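Local coordinates for protein involved in catabolism of external DNA (Legionella pneumophila subsp. pneumophila, PDB 2OO3), which probably transfers a methyl group from S-adenosyl-L-methionine to the N6 position of one adenine in 23S ribosomal RNA, at residues N13-K19 against M235-L240; L210-I216 against L240-N244; S217-V221 against I273-L279. All blocks are in the same frame, centred on the assembly; numbering follows the deposited sequence.

Contact 1 of 3, residues N13-K19 against M235-L240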
ATOM      1  N   ASN A  13       1.566   1.515  11.999  1.00  8.75           N
ATOM      2  CA  ASN A  13       3.026   1.344  12.187  1.00  8.90           C
ATOM      3  C   ASN A  13       3.816   1.954  11.002  1.00  8.97           C
ATOM      4  O   ASN A  13       3.207   2.467  10.038  1.00  8.27           O
ATOM      5  CB  ASN A  13       3.419  -0.127  12.484  1.00  9.02           C
ATOM      6  CG  ASN A  13       3.284  -1.051  11.261  1.00 12.80           C
ATOM      7  OD1 ASN A  13       2.751  -0.667  10.241  1.00 13.31           O
ATOM      8  ND2 ASN A  13       3.790  -2.287  11.377  1.00 16.81           N
ATOM      9  N   PHE A  14       5.154   1.922  11.071  1.00  7.68           N
ATOM     10  CA  PHE A  14       5.965   2.568  10.043  1.00  7.38           C
ATOM     11  C   PHE A  14       5.676   2.013   8.648  1.00  6.33           C
ATOM     12  O   PHE A  14       5.746   2.756   7.646  1.00  6.78           O
ATOM     13  CB  PHE A  14       7.478   2.483  10.390  1.00  7.73           C
ATOM     14  CG  PHE A  14       8.099   1.155  10.051  1.00  8.25           C
ATOM     15  CD1 PHE A  14       8.781   0.992   8.866  1.00 10.40           C
ATOM     16  CD2 PHE A  14       7.942   0.062  10.889  1.00 10.00           C
ATOM     17  CE1 PHE A  14       9.363  -0.229   8.528  1.00 12.39           C
ATOM     18  CE2 PHE A  14       8.525  -1.179  10.559  1.00  9.78           C
ATOM     19  CZ  PHE A  14       9.219  -1.317   9.376  1.00  8.88           C
ATOM     20  N   ALA A  15       5.338   0.728   8.562  1.00  5.48           N
ATOM     21  CA  ALA A  15       5.060   0.080   7.279  1.00  5.47           C
ATOM     22  C   ALA A  15       3.763   0.572   6.678  1.00  6.34           C
ATOM     23  O   ALA A  15       3.685   0.799   5.464  1.00  6.96           O
ATOM     24  CB  ALA A  15       4.986  -1.422   7.460  1.00  6.11           C
ATOM     25  N   ASP A  16       2.733   0.717   7.516  1.00  6.57           N
ATOM     26  CA  ASP A  16       1.491   1.374   7.077  1.00  6.89           C
ATOM     27  C   ASP A  16       1.758   2.761   6.527  1.00  5.88           C
ATOM     28  O   ASP A  16       1.203   3.156   5.525  1.00  4.66           O
ATOM     29  CB  ASP A  16       0.484   1.472   8.223  1.00  7.22           C
ATOM     30  CG  ASP A  16      -0.449   0.248   8.293  1.00 10.98           C
ATOM     31  OD1 ASP A  16      -0.307  -0.678   7.451  1.00 12.60           O
ATOM     32  OD2 ASP A  16      -1.327   0.229   9.199  1.00 12.94           O
ATOM     33  N   VAL A  17       2.606   3.523   7.201  1.00  6.07           N
ATOM     34  CA  VAL A  17       2.843   4.890   6.770  1.00  5.54           C
ATOM     35  C   VAL A  17       3.411   4.920   5.349  1.00  6.19           C
ATOM     36  O   VAL A  17       2.847   5.588   4.446  1.00  5.31           O
ATOM     37  CB  VAL A  17       3.773   5.660   7.748  1.00  5.89           C
ATOM     38  CG1 VAL A  17       4.144   7.047   7.150  1.00  4.35           C
ATOM     39  CG2 VAL A  17       3.079   5.833   9.089  1.00  3.63           C
ATOM     40  N   ILE A  18       4.505   4.179   5.118  1.00  7.15           N
ATOM     41  CA  ILE A  18       5.080   4.210   3.777  1.00  7.38           C
ATOM     42  C   ILE A  18       4.163   3.575   2.719  1.00  6.64           C
ATOM     43  O   ILE A  18       4.026   4.082   1.588  1.00  6.89           O
ATOM     44  CB  ILE A  18       6.527   3.662   3.695  1.00  8.44           C
ATOM     45  CG1 ILE A  18       7.049   3.746   2.232  1.00  9.50           C
ATOM     46  CG2 ILE A  18       6.607   2.219   4.151  1.00  7.11           C
ATOM     47  CD1 ILE A  18       7.094   5.207   1.614  1.00 11.02           C
ATOM     48  N   LYS A  19       3.507   2.487   3.074  1.00  7.43           N
ATOM     49  CA  LYS A  19       2.582   1.843   2.134  1.00  7.28           C
ATOM     50  C   LYS A  19       1.409   2.770   1.745  1.00  6.22           C
ATOM     51  O   LYS A  19       1.020   2.869   0.561  1.00  5.60           O
ATOM     52  CB  LYS A  19       2.143   0.488   2.718  1.00  7.50           C
ATOM     53  CG  LYS A  19       0.709   0.125   2.614  1.00 12.60           C
ATOM     54  CD  LYS A  19       0.345  -1.204   3.342  1.00 11.10           C
ATOM     55  CE  LYS A  19       1.205  -1.507   4.567  1.00 18.89           C
ATOM     56  NZ  LYS A  19       0.712  -2.721   5.283  1.00 20.13           N
ATOM     57  N   MET A 235      10.084  -7.332  12.201  1.00 10.33           N
ATOM     58  CA  MET A 235      10.187  -6.632  10.930  1.00 10.55           C
ATOM     59  C   MET A 235      11.104  -5.430  11.058  1.00 10.51           C
ATOM     60  O   MET A 235      10.745  -4.432  11.686  1.00 12.73           O
ATOM     61  CB  MET A 235       8.783  -6.201  10.464  1.00 11.63           C
ATOM     62  CG  MET A 235       8.722  -5.490   9.088  1.00 11.76           C
ATOM     63  SD  MET A 235       7.005  -5.101   8.558  1.00  7.40           S
ATOM     64  CE  MET A 235       6.350  -4.100   9.830  1.00 11.83           C
ATOM     65  N   THR A 236      12.280  -5.482  10.451  1.00  9.96           N
ATOM     66  CA  THR A 236      13.233  -4.376  10.641  1.00 10.37           C
ATOM     67  C   THR A 236      13.122  -3.349   9.520  1.00 10.13           C
ATOM     68  O   THR A 236      13.771  -2.288   9.548  1.00 10.01           O
ATOM     69  CB  THR A 236      14.654  -4.918  10.624  1.00  9.86           C
ATOM     70  OG1 THR A 236      14.804  -5.690   9.424  1.00 10.18           O
ATOM     71  CG2 THR A 236      14.866  -5.816  11.856  1.00 11.68           C
ATOM     72  N   GLY A 237      12.319  -3.682   8.515  1.00  9.35           N
ATOM     73  CA  GLY A 237      12.156  -2.779   7.375  1.00  8.59           C
ATOM     74  C   GLY A 237      11.070  -3.338   6.513  1.00  8.77           C
ATOM     75  O   GLY A 237      10.523  -4.418   6.798  1.00  9.08           O
ATOM     76  N   CYS A 238      10.762  -2.634   5.430  1.00  8.55           N
ATOM     77  CA  CYS A 238       9.757  -3.151   4.504  1.00  8.58           C
ATOM     78  C   CYS A 238       9.937  -2.477   3.156  1.00  7.69           C
ATOM     79  O   CYS A 238      10.748  -1.546   3.017  1.00  7.94           O
ATOM     80  CB  CYS A 238       8.351  -2.852   5.074  1.00  7.70           C
ATOM     81  SG  CYS A 238       7.927  -1.106   4.998  1.00  9.79           S
ATOM     82  N   GLY A 239       9.184  -2.916   2.164  1.00  6.18           N
ATOM     83  CA  GLY A 239       9.315  -2.301   0.843  1.00  5.76           C
ATOM     84  C   GLY A 239       8.073  -2.411   0.019  1.00  5.69           C
ATOM     85  O   GLY A 239       7.093  -3.059   0.442  1.00  4.77           O
ATOM     86  N   LEU A 240       8.085  -1.744  -1.132  1.00  5.57           N
ATOM     87  CA  LEU A 240       7.042  -1.986  -2.158  1.00  6.14           C
ATOM     88  C   LEU A 240       7.675  -2.169  -3.533  1.00  5.91           C
ATOM     89  O   LEU A 240       8.688  -1.549  -3.854  1.00  6.01           O
ATOM     90  CB  LEU A 240       5.948  -0.890  -2.171  1.00  5.71           C
ATOM     91  CG  LEU A 240       5.187  -0.712  -0.838  1.00  5.93           C
ATOM     92  CD1 LEU A 240       5.709   0.503  -0.049  1.00  5.81           C
ATOM     93  CD2 LEU A 240       3.704  -0.546  -1.082  1.00  7.93           C
TER
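Phe14 brings its ring up to Met235, Gly237 and Cys238: CE2 lies 3.7 Å from Met235 CE, CZ meets Gly237 CA at the ring edge at 3.8 Å, and CE1 is 3.9 Å from Cys238 SG. Both sulfurs approach the ring obliquely, Met235 SD at 5.4 Å and Cys238 SG at 4.9 Å from its centroid, giving a Met-aromatic and a Cys sulfur-aromatic contact. Helix 14-30 supplies the other apolar partners. Ala15 CB is 3.8 Å from both Met235 CE and Cys238 SG, Ile18 CG2 touches Cys238 SG at 3.7 Å, and Leu240 CD1 touches both Ile18 CG1 (4.2 Å) and Lys19 CA (4.0 Å). The axes of residues 14-19 and 237-240 come within 8.8 Å at 21°, and this N-terminal helix packs on one face of the Rossmann-like sheet beside helix 249-263. Asn13 N-caps helix 14-30, OD1 accepting from Asp16 N at 3.1 Å. Lys19 NZ is bridged to Asp16 OD1 at 3.1 Å and to Asp166, the predicted proton acceptor, and makes a cation-pi contact with Trp197. With no hydrogen bond across the segments, attachment rests on apolar and sulfur packing, while the ammonium group is directed to the probable catalytic site.

Contact 2 of 3, residues L210-I216 against L240-N244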
ATOM      1  N   LEU A 210      11.891 -11.207  -4.057  1.00  8.14           N
ATOM      2  CA  LEU A 210      12.322 -10.170  -4.994  1.00  8.86           C
ATOM      3  C   LEU A 210      12.865 -10.736  -6.344  1.00  9.67           C
ATOM      4  O   LEU A 210      12.658 -10.127  -7.399  1.00  9.61           O
ATOM      5  CB  LEU A 210      13.364  -9.251  -4.333  1.00  8.55           C
ATOM      6  CG  LEU A 210      12.881  -8.325  -3.207  1.00  8.31           C
ATOM      7  CD1 LEU A 210      14.057  -7.585  -2.618  1.00  7.28           C
ATOM      8  CD2 LEU A 210      11.804  -7.337  -3.728  1.00  7.41           C
ATOM      9  N   ARG A 211      13.510 -11.906  -6.323  1.00 10.02           N
ATOM     10  CA  ARG A 211      14.019 -12.503  -7.568  1.00 10.28           C
ATOM     11  C   ARG A 211      12.848 -12.892  -8.472  1.00 10.19           C
ATOM     12  O   ARG A 211      12.890 -12.660  -9.696  1.00 10.38           O
ATOM     13  CB  ARG A 211      14.927 -13.716  -7.295  1.00 10.65           C
ATOM     14  CG  ARG A 211      15.494 -14.405  -8.596  1.00 11.35           C
ATOM     15  CD  ARG A 211      16.510 -15.524  -8.256  1.00 13.15           C
ATOM     16  NE  ARG A 211      17.734 -15.017  -7.621  1.00 19.27           N
ATOM     17  CZ  ARG A 211      18.756 -14.451  -8.272  1.00 22.39           C
ATOM     18  NH1 ARG A 211      18.726 -14.315  -9.594  1.00 22.78           N
ATOM     19  NH2 ARG A 211      19.809 -14.009  -7.597  1.00 21.60           N
ATOM     20  N   LYS A 212      11.795 -13.446  -7.878  1.00  8.63           N
ATOM     21  CA  LYS A 212      10.576 -13.755  -8.636  1.00  9.25           C
ATOM     22  C   LYS A 212       9.883 -12.490  -9.151  1.00  8.93           C
ATOM     23  O   LYS A 212       9.462 -12.466 -10.292  1.00  8.92           O
ATOM     24  CB  LYS A 212       9.572 -14.588  -7.817  1.00  9.39           C
ATOM     25  CG  LYS A 212      10.108 -15.914  -7.342  1.00 11.51           C
ATOM     26  CD  LYS A 212      10.942 -16.606  -8.420  1.00 20.68           C
ATOM     27  CE  LYS A 212      10.119 -17.554  -9.257  1.00 25.50           C
ATOM     28  NZ  LYS A 212      11.013 -18.413 -10.089  1.00 29.03           N
ATOM     29  N   MET A 213       9.796 -11.444  -8.330  1.00  7.93           N
ATOM     30  CA  MET A 213       9.194 -10.177  -8.787  1.00  8.64           C
ATOM     31  C   MET A 213       9.987  -9.603  -9.971  1.00  9.71           C
ATOM     32  O   MET A 213       9.411  -9.110 -10.955  1.00  9.28           O
ATOM     33  CB  MET A 213       9.137  -9.133  -7.651  1.00  8.10           C
ATOM     34  CG  MET A 213       8.106  -9.458  -6.554  1.00  6.89           C
ATOM     35  SD  MET A 213       6.372  -9.836  -7.100  1.00  2.00           S
ATOM     36  CE  MET A 213       6.008  -8.376  -8.132  1.00  5.20           C
ATOM     37  N   ARG A 214      11.313  -9.701  -9.883  1.00 11.16           N
ATOM     38  CA  ARG A 214      12.173  -9.135 -10.923  1.00 12.73           C
ATOM     39  C   ARG A 214      11.947  -9.793 -12.275  1.00 13.05           C
ATOM     40  O   ARG A 214      11.981  -9.120 -13.294  1.00 13.39           O
ATOM     41  CB  ARG A 214      13.639  -9.177 -10.503  1.00 13.32           C
ATOM     42  CG  ARG A 214      14.494  -8.125 -11.156  1.00 17.44           C
ATOM     43  CD  ARG A 214      15.594  -7.564 -10.192  1.00 25.51           C
ATOM     44  NE  ARG A 214      16.170  -8.593  -9.334  1.00 28.12           N
ATOM     45  CZ  ARG A 214      16.179  -8.568  -7.996  1.00 30.28           C
ATOM     46  NH1 ARG A 214      15.687  -7.523  -7.324  1.00 30.07           N
ATOM     47  NH2 ARG A 214      16.729  -9.588  -7.324  1.00 28.00           N
ATOM     48  N   GLU A 215      11.642 -11.083 -12.284  1.00 13.02           N
ATOM     49  CA  GLU A 215      11.389 -11.811 -13.533  1.00 15.17           C
ATOM     50  C   GLU A 215      10.136 -11.390 -14.325  1.00 13.60           C
ATOM     51  O   GLU A 215      10.050 -11.638 -15.535  1.00 13.86           O
ATOM     52  CB  GLU A 215      11.365 -13.317 -13.245  1.00 14.93           C
ATOM     53  CG  GLU A 215      12.731 -13.826 -12.721  1.00 18.70           C
ATOM     54  CD  GLU A 215      12.689 -15.258 -12.196  1.00 19.95           C
ATOM     55  OE1 GLU A 215      11.610 -15.907 -12.260  1.00 26.55           O
ATOM     56  OE2 GLU A 215      13.735 -15.733 -11.700  1.00 25.57           O
ATOM     57  N   ILE A 216       9.172 -10.760 -13.651  1.00 12.08           N
ATOM     58  CA  ILE A 216       7.876 -10.452 -14.259  1.00 10.71           C
ATOM     59  C   ILE A 216       7.984  -9.339 -15.313  1.00 10.88           C
ATOM     60  O   ILE A 216       7.449  -9.456 -16.429  1.00 10.53           O
ATOM     61  CB  ILE A 216       6.845 -10.099 -13.177  1.00 10.93           C
ATOM     62  CG1 ILE A 216       6.670 -11.300 -12.232  1.00 10.49           C
ATOM     63  CG2 ILE A 216       5.488  -9.675 -13.811  1.00 12.34           C
ATOM     64  CD1 ILE A 216       5.774 -11.013 -11.016  1.00  9.83           C
ATOM     65  N   LEU A 240       8.085  -1.744  -1.132  1.00  5.57           N
ATOM     66  CA  LEU A 240       7.042  -1.986  -2.158  1.00  6.14           C
ATOM     67  C   LEU A 240       7.675  -2.169  -3.533  1.00  5.91           C
ATOM     68  O   LEU A 240       8.688  -1.549  -3.854  1.00  6.01           O
ATOM     69  CB  LEU A 240       5.948  -0.890  -2.171  1.00  5.71           C
ATOM     70  CG  LEU A 240       5.187  -0.712  -0.838  1.00  5.93           C
ATOM     71  CD1 LEU A 240       5.709   0.503  -0.049  1.00  5.81           C
ATOM     72  CD2 LEU A 240       3.704  -0.546  -1.082  1.00  7.93           C
ATOM     73  N   TRP A 241       7.089  -3.075  -4.304  1.00  5.10           N
ATOM     74  CA  TRP A 241       7.514  -3.363  -5.655  1.00  4.94           C
ATOM     75  C   TRP A 241       6.385  -2.906  -6.573  1.00  5.25           C
ATOM     76  O   TRP A 241       5.240  -3.331  -6.401  1.00  4.16           O
ATOM     77  CB  TRP A 241       7.780  -4.868  -5.816  1.00  5.35           C
ATOM     78  CG  TRP A 241       8.377  -5.165  -7.173  1.00  5.45           C
ATOM     79  CD1 TRP A 241       7.735  -5.157  -8.374  1.00  8.21           C
ATOM     80  CD2 TRP A 241       9.738  -5.473  -7.447  1.00  6.95           C
ATOM     81  NE1 TRP A 241       8.612  -5.457  -9.394  1.00  6.76           N
ATOM     82  CE2 TRP A 241       9.854  -5.646  -8.847  1.00  7.95           C
ATOM     83  CE3 TRP A 241      10.884  -5.618  -6.641  1.00  9.01           C
ATOM     84  CZ2 TRP A 241      11.079  -5.961  -9.471  1.00  8.52           C
ATOM     85  CZ3 TRP A 241      12.119  -5.943  -7.274  1.00  8.76           C
ATOM     86  CH2 TRP A 241      12.194  -6.088  -8.671  1.00  7.71           C
ATOM     87  N   ILE A 242       6.697  -2.012  -7.511  1.00  5.30           N
ATOM     88  CA  ILE A 242       5.669  -1.441  -8.378  1.00  6.06           C
ATOM     89  C   ILE A 242       6.017  -1.749  -9.817  1.00  5.80           C
ATOM     90  O   ILE A 242       7.145  -1.503 -10.246  1.00  4.86           O
ATOM     91  CB  ILE A 242       5.486   0.113  -8.159  1.00  6.25           C
ATOM     92  CG1 ILE A 242       5.066   0.392  -6.704  1.00  7.78           C
ATOM     93  CG2 ILE A 242       4.419   0.660  -9.115  1.00  6.20           C
ATOM     94  CD1 ILE A 242       5.290   1.778  -6.214  1.00 12.81           C
ATOM     95  N   ILE A 243       5.073  -2.361 -10.516  1.00  7.21           N
ATOM     96  CA  ILE A 243       5.170  -2.585 -11.956  1.00  7.81           C
ATOM     97  C   ILE A 243       4.354  -1.517 -12.673  1.00  8.45           C
ATOM     98  O   ILE A 243       3.212  -1.230 -12.294  1.00  8.54           O
ATOM     99  CB  ILE A 243       4.634  -3.962 -12.339  1.00  8.03           C
ATOM    100  CG1 ILE A 243       5.446  -5.053 -11.601  1.00  9.88           C
ATOM    101  CG2 ILE A 243       4.689  -4.182 -13.886  1.00  7.80           C
ATOM    102  CD1 ILE A 243       4.831  -6.496 -11.689  1.00 10.30           C
ATOM    103  N   ASN A 244       4.964  -0.932 -13.695  1.00  8.08           N
ATOM    104  CA  ASN A 244       4.411   0.197 -14.434  1.00  8.98           C
ATOM    105  C   ASN A 244       4.242   1.435 -13.561  1.00  9.14           C
ATOM    106  O   ASN A 244       3.170   2.045 -13.529  1.00  9.30           O
ATOM    107  CB  ASN A 244       3.119  -0.242 -15.132  1.00  7.05           C
ATOM    108  CG  ASN A 244       3.399  -1.303 -16.206  1.00  8.53           C
ATOM    109  OD1 ASN A 244       4.428  -1.243 -16.902  1.00  7.19           O
ATOM    110  ND2 ASN A 244       2.508  -2.275 -16.332  1.00  5.99           N
TER
HETATM  111  O   HOH W   1       8.639  -6.672 -11.938  1.00  4.96           O
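In this class I methyltransferase-like sheet, strand 237-243 is the antiparallel strand inserted between strands 193-200 and 220-226, and helix 203-216 packs along one of its faces. The two short segments run 12° apart in direction with axes 9.9 Å apart, and because a strand's side chains alternate between its faces, every second residue meets the helix. Leu240 points away, toward the opposite face. Trp241 then turns its indole into the helix and forms the centre of the contact. Met213 CB lies over one face of its five-membered ring, a CH-pi contact at 3.8 Å from the centroid, while Met213 SD, 5.2 Å from the same centroid, adds a Met-aromatic approach. Farther round the indole, Leu210 CD2 reaches Trp241 CE3 at 3.5 Å and Arg214 CA lies 3.7 Å from Trp241 CZ2. The indole nitrogen is not left dry: a water accepts from Trp241 NE1 at 2.8 Å and donates to Met213 O at 2.7 Å, linking segments that share no direct hydrogen bond. Ile242 again faces away. Ile243 returns to the helix, its CD1 3.9 Å from Ile216 CG2 and 4.2 Å from Met213 CE, with Tyr186 of helix 174-188 beside it. Asn244, just past the strand, donates from ND2 to the backbone oxygens of Ser190 and Gly192.

Contact 3 of 3, residues S217-V221 against I273-L279. With SO4 (sulfate ion), chain C.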
ATOM      1  N   SER A 217       8.705  -8.281 -14.961  1.00  9.95           N
ATOM      2  CA  SER A 217       8.808  -7.098 -15.779  1.00 10.39           C
ATOM      3  C   SER A 217       9.978  -6.249 -15.337  1.00 10.24           C
ATOM      4  O   SER A 217      10.302  -6.160 -14.151  1.00 10.93           O
ATOM      5  CB  SER A 217       7.501  -6.278 -15.701  1.00 10.74           C
ATOM      6  OG  SER A 217       7.629  -5.092 -16.455  1.00 11.05           O
ATOM      7  N   SER A 218      10.615  -5.630 -16.314  1.00 10.66           N
ATOM      8  CA  SER A 218      11.700  -4.700 -16.088  0.50 11.41           C
ATOM      9  C   SER A 218      11.197  -3.263 -15.983  1.00 10.62           C
ATOM     10  O   SER A 218      11.985  -2.329 -15.715  1.00 11.51           O
ATOM     11  CB  SER A 218      12.648  -4.775 -17.275  0.50 11.62           C
ATOM     12  OG  SER A 218      11.873  -4.581 -18.442  0.50 14.62           O
ATOM     13  N   LYS A 219       9.904  -3.043 -16.200  1.00 10.30           N
ATOM     14  CA  LYS A 219       9.386  -1.674 -16.024  1.00 11.67           C
ATOM     15  C   LYS A 219       8.902  -1.620 -14.580  1.00 10.82           C
ATOM     16  O   LYS A 219       7.686  -1.728 -14.304  1.00  9.91           O
ATOM     17  CB  LYS A 219       8.218  -1.361 -16.964  1.00 11.28           C
ATOM     18  CG  LYS A 219       8.572  -1.310 -18.456  1.00 16.01           C
ATOM     19  CD  LYS A 219       7.366  -0.774 -19.247  1.00 16.80           C
ATOM     20  CE  LYS A 219       7.078  -1.611 -20.465  1.00 25.97           C
ATOM     21  NZ  LYS A 219       6.347  -2.868 -20.132  1.00 27.38           N
ATOM     22  N   SER A 220       9.849  -1.490 -13.660  1.00  9.90           N
ATOM     23  CA  SER A 220       9.549  -1.726 -12.244  1.00 10.29           C
ATOM     24  C   SER A 220      10.338  -0.752 -11.376  1.00 10.05           C
ATOM     25  O   SER A 220      11.379  -0.217 -11.805  1.00 10.21           O
ATOM     26  CB  SER A 220       9.960  -3.163 -11.893  1.00 10.55           C
ATOM     27  OG  SER A 220      11.380  -3.297 -11.982  1.00 12.56           O
ATOM     28  N   VAL A 221       9.839  -0.487 -10.178  1.00  8.77           N
ATOM     29  CA  VAL A 221      10.631   0.207  -9.183  1.00  8.85           C
ATOM     30  C   VAL A 221      10.446  -0.515  -7.855  1.00  9.15           C
ATOM     31  O   VAL A 221       9.341  -1.021  -7.538  1.00  8.27           O
ATOM     32  CB  VAL A 221      10.355   1.754  -9.134  1.00  8.00           C
ATOM     33  CG1 VAL A 221       8.902   2.073  -8.702  1.00 10.19           C
ATOM     34  CG2 VAL A 221      11.317   2.440  -8.181  1.00 10.38           C
ATOM     35  N   ILE A 273      15.918   2.966  -3.417  1.00  9.52           N
ATOM     36  CA  ILE A 273      15.026   2.998  -4.551  1.00 11.17           C
ATOM     37  C   ILE A 273      15.861   2.372  -5.662  1.00 11.90           C
ATOM     38  O   ILE A 273      17.029   2.770  -5.867  1.00 11.00           O
ATOM     39  CB  ILE A 273      14.672   4.431  -4.989  1.00 12.09           C
ATOM     40  CG1 ILE A 273      13.975   5.199  -3.878  1.00 13.47           C
ATOM     41  CG2 ILE A 273      13.731   4.427  -6.214  1.00 12.88           C
ATOM     42  CD1 ILE A 273      13.878   6.653  -4.214  1.00 13.51           C
ATOM     43  N   GLU A 274      15.297   1.380  -6.337  1.00 11.58           N
ATOM     44  CA  GLU A 274      15.984   0.716  -7.428  1.00 13.67           C
ATOM     45  C   GLU A 274      14.997   0.487  -8.552  1.00 14.29           C
ATOM     46  O   GLU A 274      13.945  -0.114  -8.355  1.00 12.63           O
ATOM     47  CB  GLU A 274      16.519  -0.612  -6.925  1.00 13.55           C
ATOM     48  CG  GLU A 274      16.923  -1.619  -7.957  1.00 20.04           C
ATOM     49  CD  GLU A 274      17.658  -2.774  -7.295  1.00 26.01           C
ATOM     50  OE1 GLU A 274      17.016  -3.810  -7.002  1.00 27.84           O
ATOM     51  OE2 GLU A 274      18.860  -2.594  -6.996  1.00 31.30           O
ATOM     52  N   SER A 275      15.333   0.955  -9.743  1.00 14.64           N
ATOM     53  CA  SER A 275      14.429   0.754 -10.839  1.00 15.65           C
ATOM     54  C   SER A 275      14.942  -0.323 -11.782  1.00 15.76           C
ATOM     55  O   SER A 275      16.164  -0.574 -11.893  1.00 15.01           O
ATOM     56  CB  SER A 275      14.231   2.063 -11.560  1.00 16.99           C
ATOM     57  OG  SER A 275      15.485   2.497 -12.050  1.00 22.20           O
ATOM     58  N   GLY A 276      14.002  -0.962 -12.470  1.00 15.50           N
ATOM     59  CA  GLY A 276      14.336  -2.017 -13.413  1.00 15.83           C
ATOM     60  C   GLY A 276      15.093  -1.512 -14.617  1.00 16.55           C
ATOM     61  O   GLY A 276      15.277  -0.299 -14.804  1.00 15.91           O
ATOM     62  N   SER A 277      15.494  -2.440 -15.479  1.00 17.17           N
ATOM     63  CA  SER A 277      16.348  -2.080 -16.609  1.00 17.38           C
ATOM     64  C   SER A 277      15.652  -1.200 -17.629  1.00 18.00           C
ATOM     65  O   SER A 277      16.312  -0.583 -18.474  1.00 17.29           O
ATOM     66  CB  SER A 277      16.890  -3.324 -17.266  1.00 17.84           C
ATOM     67  OG  SER A 277      15.833  -4.147 -17.705  1.00 18.64           O
ATOM     68  N   LYS A 278      14.321  -1.135 -17.539  1.00 17.49           N
ATOM     69  CA  LYS A 278      13.528  -0.396 -18.503  1.00 18.65           C
ATOM     70  C   LYS A 278      12.770   0.758 -17.836  1.00 18.86           C
ATOM     71  O   LYS A 278      11.716   1.187 -18.323  1.00 19.56           O
ATOM     72  CB  LYS A 278      12.583  -1.345 -19.264  1.00 18.13           C
ATOM     73  CG  LYS A 278      13.318  -2.352 -20.160  1.00 18.52           C
ATOM     74  CD  LYS A 278      12.351  -3.326 -20.881  1.00 18.91           C
ATOM     75  CE  LYS A 278      13.120  -4.500 -21.432  1.00 22.31           C
ATOM     76  NZ  LYS A 278      12.202  -5.479 -22.056  1.00 26.97           N
ATOM     77  N   LEU A 279      13.321   1.272 -16.741  1.00 19.61           N
ATOM     78  CA  LEU A 279      12.619   2.314 -15.976  1.00 21.11           C
ATOM     79  C   LEU A 279      13.513   3.457 -15.532  1.00 22.48           C
ATOM     80  O   LEU A 279      14.619   3.251 -14.980  1.00 23.04           O
ATOM     81  CB  LEU A 279      11.853   1.708 -14.781  1.00 20.91           C
ATOM     82  CG  LEU A 279      10.502   2.255 -14.285  1.00 20.95           C
ATOM     83  CD1 LEU A 279      10.649   3.605 -13.589  1.00 20.78           C
ATOM     84  CD2 LEU A 279       9.453   2.319 -15.401  1.00 21.48           C
TER
HETATM   85  S   SO4 C 302       8.892  -5.857 -19.869  1.00 48.92           S
HETATM   86  O1  SO4 C 302       8.255  -4.815 -19.072  1.00 48.25           O
HETATM   87  O2  SO4 C 302       7.965  -6.983 -19.987  1.00 51.05           O
HETATM   88  O3  SO4 C 302       9.180  -5.311 -21.194  1.00 49.03           O
HETATM   89  O4  SO4 C 302      10.116  -6.340 -19.241  1.00 47.97           O
HETATM   90  O   HOH W   2      12.843  -2.700  -9.675  1.00 25.27           O
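Strands 220-226 and 270-275 pair antiparallel at the edge of the mixed sheet, and here their ends run out into a surface loop and a type I beta turn. Val221 and Ser275 form a non-hydrogen-bonded pair, CA to CA 4.2 Å, with Val221 CG2 packed on Ile273 CG2 at 3.7 Å. Beyond it, Ser220 O accepts from Gly276 N at 2.8 Å and also receives a CA-H...O contact from Ser275 CA at 3.3 Å. Ser218 O takes Lys278 N at 3.2 Å and, more weakly, Ser220 N at 3.1 Å, the latter closing an inverse gamma turn centred on Lys219. The beta turn is closed by Leu279 N to Gly276 O at 3.2 Å, and Ser275 OG donates to Leu279 O at 3.1 Å. Ser220 OG and Glu274 O share a water, at 2.8 and 3.1 Å, while the Glu274 carboxylate is bridged to Arg222. Ser217 OG accepts from Lys219 N at 3.1 Å in an ST turn and donates to sulfate O1 at 2.7 Å. The sulfate, probably from the crystallisation liquor, gathers donors from both segments: Ser218 N (3.1 Å) and OG (2.6 Å) to O4, Lys219 NZ to O1 (2.9 Å), and Lys278 NZ to O3 (3.1 Å). Gly276 sits so close that an ideal CB would clash with Ser218 O, whose distance to Gly276 CA is just 3.3 Å.

In the fold
Strand 237-243 ties contacts 1 and 2 together: Leu240 belongs to both contacts, its side chain directed to helix 14-30 and away from helix 203-216, so the two helices lie on opposite faces of the sheet, contact centres 17 Å apart. Contact 3 is 8 Å from contact 2, centre to centre, and joins it through the neighbouring strand, with Ile242 N 2.8 Å from Val221 O, Asn244 N 2.9 Å from Lys219 O, and Trp241 NE1 3.7 Å from Ser220 CB. Contact 1 is nearest the predicted active site, the Lys19 side chain being about 3 Å from that of Asp166. The side chain of Trp241 is about 12 Å from that of Asp166; contact 3 is remote.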